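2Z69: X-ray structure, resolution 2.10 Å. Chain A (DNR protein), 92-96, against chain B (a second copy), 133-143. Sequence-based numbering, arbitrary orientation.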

ATOM      1  N   MET A  92      11.424   0.012   3.193  1.00 19.83           N
ATOM      2  CA  MET A  92      10.896   1.370   3.156  1.00 21.77           C
ATOM      3  C   MET A  92       9.405   1.459   3.603  1.00 22.83           C
ATOM      4  O   MET A  92       8.914   2.524   4.026  1.00 22.00           O
ATOM      5  CB  MET A  92      11.067   1.946   1.745  1.00 20.84           C
ATOM      6  CG  MET A  92      12.527   2.241   1.360  1.00 22.01           C
ATOM      7  SD  MET A  92      12.725   2.945  -0.280  1.00 25.12           S
ATOM      8  CE  MET A  92      12.458   1.541  -1.355  1.00 25.65           C
ATOM      9  N   PHE A  93       8.707   0.329   3.513  1.00 24.07           N
ATOM     10  CA  PHE A  93       7.261   0.276   3.739  1.00 26.21           C
ATOM     11  C   PHE A  93       6.937  -0.727   4.849  1.00 27.89           C
ATOM     12  O   PHE A  93       5.988  -1.515   4.753  1.00 29.04           O
ATOM     13  CB  PHE A  93       6.537  -0.037   2.422  1.00 25.64           C
ATOM     14  CG  PHE A  93       7.015   0.816   1.268  1.00 26.34           C
ATOM     15  CD1 PHE A  93       7.998   0.356   0.400  1.00 22.74           C
ATOM     16  CD2 PHE A  93       6.506   2.103   1.077  1.00 28.87           C
ATOM     17  CE1 PHE A  93       8.455   1.183  -0.669  1.00 25.88           C
ATOM     18  CE2 PHE A  93       6.960   2.920   0.017  1.00 23.57           C
ATOM     19  CZ  PHE A  93       7.943   2.451  -0.836  1.00 24.52           C
ATOM     20  N   MET A  94       7.770  -0.704   5.889  1.00 28.96           N
ATOM     21  CA  MET A  94       7.478  -1.333   7.183  1.00 30.49           C
ATOM     22  C   MET A  94       8.107  -0.467   8.274  1.00 30.81           C
ATOM     23  O   MET A  94       9.112   0.215   8.038  1.00 31.50           O
ATOM     24  CB  MET A  94       7.960  -2.787   7.242  1.00 30.20           C
ATOM     25  CG  MET A  94       9.467  -3.013   7.068  1.00 29.48           C
ATOM     26  SD  MET A  94       9.858  -4.779   7.167  1.00 32.36           S
ATOM     27  CE  MET A  94       9.636  -5.280   5.458  1.00 34.75           C
ATOM     28  N   ASP A  95       7.509  -0.492   9.456  1.00 31.15           N
ATOM     29  CA  ASP A  95       7.776   0.511  10.491  1.00 31.71           C
ATOM     30  C   ASP A  95       9.079   0.311  11.281  1.00 31.86           C
ATOM     31  O   ASP A  95       9.500   1.206  12.021  1.00 32.19           O
ATOM     32  CB  ASP A  95       6.583   0.595  11.455  1.00 31.80           C
ATOM     33  CG  ASP A  95       5.241   0.452  10.747  1.00 32.45           C
ATOM     34  OD1 ASP A  95       5.023   1.114   9.703  1.00 31.39           O
ATOM     35  OD2 ASP A  95       4.402  -0.322  11.249  1.00 38.00           O
ATOM     36  N   THR A  96       9.703  -0.856  11.132  1.00 31.85           N
ATOM     37  CA  THR A  96      10.994  -1.132  11.775  1.00 31.47           C
ATOM     38  C   THR A  96      12.132  -0.486  10.970  1.00 30.70           C
ATOM     39  O   THR A  96      12.182  -0.638   9.743  1.00 30.65           O
ATOM     40  CB  THR A  96      11.210  -2.634  11.928  1.00 31.52           C
TER
ATOM     41  N   LEU B 133      -2.356   6.460   2.072  1.00 20.04           N
ATOM     42  CA  LEU B 133      -2.926   5.102   1.948  1.00 20.91           C
ATOM     43  C   LEU B 133      -1.818   4.076   1.910  1.00 20.33           C
ATOM     44  O   LEU B 133      -1.970   2.988   2.422  1.00 20.21           O
ATOM     45  CB  LEU B 133      -3.781   4.965   0.688  1.00 21.28           C
ATOM     46  CG  LEU B 133      -5.046   5.831   0.707  1.00 23.81           C
ATOM     47  CD1 LEU B 133      -5.595   5.967  -0.702  1.00 23.59           C
ATOM     48  CD2 LEU B 133      -6.095   5.268   1.659  1.00 23.90           C
ATOM     49  N   LEU B 134      -0.696   4.458   1.315  1.00 20.01           N
ATOM     50  CA  LEU B 134       0.490   3.627   1.263  1.00 19.90           C
ATOM     51  C   LEU B 134       1.009   3.376   2.690  1.00 18.95           C
ATOM     52  O   LEU B 134       1.379   2.250   3.027  1.00 17.96           O
ATOM     53  CB  LEU B 134       1.560   4.311   0.373  1.00 18.77           C
ATOM     54  CG  LEU B 134       2.630   3.488  -0.341  1.00 21.19           C
ATOM     55  CD1 LEU B 134       2.117   2.149  -0.854  1.00 21.64           C
ATOM     56  CD2 LEU B 134       3.187   4.300  -1.496  1.00 19.51           C
ATOM     57  N   ALA B 135       1.028   4.423   3.516  1.00 18.18           N
ATOM     58  CA  ALA B 135       1.358   4.287   4.948  1.00 17.85           C
ATOM     59  C   ALA B 135       0.378   3.395   5.725  1.00 17.62           C
ATOM     60  O   ALA B 135       0.804   2.604   6.567  1.00 18.10           O
ATOM     61  CB  ALA B 135       1.484   5.656   5.617  1.00 17.55           C
ATOM     62  N   LYS B 136      -0.919   3.511   5.430  1.00 16.65           N
ATOM     63  CA  LYS B 136      -1.951   2.706   6.072  1.00 17.22           C
ATOM     64  C   LYS B 136      -1.832   1.238   5.696  1.00 18.16           C
ATOM     65  O   LYS B 136      -1.833   0.364   6.569  1.00 18.02           O
ATOM     66  CB  LYS B 136      -3.336   3.225   5.684  1.00 18.19           C
ATOM     67  CG  LYS B 136      -3.789   4.493   6.402  1.00 18.59           C
ATOM     68  CD  LYS B 136      -4.408   4.130   7.716  1.00 26.70           C
ATOM     69  CE  LYS B 136      -4.704   5.339   8.540  1.00 26.48           C
ATOM     70  NZ  LYS B 136      -5.085   4.882   9.894  1.00 24.78           N
ATOM     71  N   LEU B 137      -1.737   0.982   4.389  1.00 19.54           N
ATOM     72  CA  LEU B 137      -1.602  -0.369   3.854  1.00 21.82           C
ATOM     73  C   LEU B 137      -0.361  -1.027   4.407  1.00 22.05           C
ATOM     74  O   LEU B 137      -0.359  -2.224   4.675  1.00 22.47           O
ATOM     75  CB  LEU B 137      -1.469  -0.345   2.333  1.00 22.14           C
ATOM     76  CG  LEU B 137      -2.650  -0.476   1.379  1.00 26.33           C
ATOM     77  CD1 LEU B 137      -2.080  -0.883   0.004  1.00 26.03           C
ATOM     78  CD2 LEU B 137      -3.661  -1.516   1.858  1.00 25.75           C
ATOM     79  N   SER B 138       0.687  -0.226   4.568  1.00 22.02           N
ATOM     80  CA  SER B 138       1.967  -0.678   5.097  1.00 22.84           C
ATOM     81  C   SER B 138       1.918  -1.099   6.577  1.00 23.86           C
ATOM     82  O   SER B 138       2.531  -2.106   6.945  1.00 24.77           O
ATOM     83  CB  SER B 138       3.029   0.393   4.849  1.00 23.49           C
ATOM     84  OG  SER B 138       4.224   0.118   5.541  1.00 26.00           O
ATOM     85  N   THR B 139       1.197  -0.350   7.414  1.00 23.80           N
ATOM     86  CA  THR B 139       1.007  -0.726   8.826  1.00 24.78           C
ATOM     87  C   THR B 139       0.163  -2.006   8.942  1.00 25.23           C
ATOM     88  O   THR B 139       0.412  -2.847   9.807  1.00 24.75           O
ATOM     89  CB  THR B 139       0.381   0.431   9.667  1.00 24.29           C
ATOM     90  OG1 THR B 139       1.125   1.633   9.455  1.00 26.61           O
ATOM     91  CG2 THR B 139       0.433   0.133  11.145  1.00 24.37           C
ATOM     92  N   ARG B 140      -0.819  -2.142   8.051  1.00 26.30           N
ATOM     93  CA  ARG B 140      -1.686  -3.322   7.998  1.00 27.46           C
ATOM     94  C   ARG B 140      -0.907  -4.566   7.539  1.00 28.04           C
ATOM     95  O   ARG B 140      -1.267  -5.697   7.867  1.00 29.09           O
ATOM     96  CB  ARG B 140      -2.915  -3.051   7.111  1.00 27.04           C
ATOM     97  CG  ARG B 140      -3.961  -4.164   7.117  1.00 28.58           C
ATOM     98  CD  ARG B 140      -5.382  -3.620   7.200  1.00 34.49           C
ATOM     99  NE  ARG B 140      -5.791  -3.351   8.581  1.00 37.04           N
ATOM    100  CZ  ARG B 140      -5.813  -2.147   9.155  1.00 39.76           C
ATOM    101  NH1 ARG B 140      -5.458  -1.062   8.479  1.00 41.20           N
ATOM    102  NH2 ARG B 140      -6.199  -2.026  10.418  1.00 41.04           N
ATOM    103  N   LEU B 141       0.172  -4.339   6.799  1.00 28.65           N
ATOM    104  CA  LEU B 141       1.020  -5.412   6.298  1.00 29.31           C
ATOM    105  C   LEU B 141       2.398  -5.356   6.956  1.00 29.42           C
ATOM    106  O   LEU B 141       3.429  -5.503   6.290  1.00 29.73           O
ATOM    107  CB  LEU B 141       1.141  -5.317   4.770  1.00 29.52           C
ATOM    108  CG  LEU B 141       0.109  -5.958   3.826  1.00 30.55           C
ATOM    109  CD1 LEU B 141      -1.290  -6.138   4.425  1.00 29.26           C
ATOM    110  CD2 LEU B 141       0.056  -5.134   2.544  1.00 32.71           C
ATOM    111  N   HIS B 142       2.393  -5.113   8.266  1.00 29.09           N
ATOM    112  CA  HIS B 142       3.597  -5.142   9.094  1.00 28.69           C
ATOM    113  C   HIS B 142       3.226  -5.789  10.420  1.00 28.36           C
ATOM    114  O   HIS B 142       4.098  -6.209  11.184  1.00 28.05           O
ATOM    115  CB  HIS B 142       4.160  -3.744   9.311  1.00 28.70           C
ATOM    116  N   GLN B 143       1.919  -5.862  10.683  1.00 27.79           N
ATOM    117  CA  GLN B 143       1.388  -6.795  11.673  1.00 27.10           C
ATOM    118  C   GLN B 143       1.561  -8.194  11.094  1.00 26.49           C
ATOM    119  O   GLN B 143       1.237  -9.194  11.737  1.00 26.61           O
ATOM    120  CB  GLN B 143      -0.078  -6.508  11.968  1.00 27.29           C
TER

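Read along chain B, the contact is carried mainly by residues four apart: Leu B134 and Ser B138 on the helix, and His B142 in the turn that follows it. These meet the short irregular segment of chain A, while most of the residues between them do not. Leu B133 makes no contact, and the first residue to reach across is Leu B134. Its CA-to-CB bond points sideways, but a chi1 of t and a chi2 of p carry the end of the side chain nearer to chain A, where CD2 lies 4.3 Å from CE2 of Phe A93. The methyl approaches the ring obliquely. This is an apolar contact at loose van der Waals range, and Phe A93, with its m rotamer, gives up more surface to the contact than any other residue.

Ala B135 points away and serves the helix instead: its carbonyl O accepts the backbone N of Thr B139 and also the OG1 of that threonine. Lys B136 and Leu B137 are out of reach.

One turn after Leu B134 comes Ser B138, the polar centre of the contact. Its CA-to-CB bond points toward chain A, and with chi1 at t its OG donates a hydrogen bond to the carbonyl O of Phe A93, at an OG to O distance of 2.5 Å. This is very short, and it is the only hydrogen bond between the two stretches. The small side chain suits a close approach of the backbones: the CA atoms of Phe A93 and Ser B138 are 5.5 Å apart. Because the acceptor is a main-chain atom, the bond reads the path of the loop rather than the identity of a side chain.

Thr B139 sits at the more exposed margin. Its OG1 is 3.9 Å from OD1 of Asp A95, too far for a hydrogen bond, and that hydroxyl is already donated to Ala B135 O at 3.1 Å, within its own helix. Arg B140 is out of reach, and Leu B141 makes no close contact.

His B142 closes the walk. Its CA-to-CB bond points toward chain A, and CB lies 3.9 Å from OD2 of Asp A95 and 4.4 Å from CB of Met A94. The imidazole is not modelled, so the coordinates support only this contact at CB. The side chain of Met A94 comes no nearer to chain B than this CB contact, its end leading away, while its backbone N lies closer, 3.7 Å from OG of Ser B138. Beyond His B142, Gln B143 points away, and the contact ends.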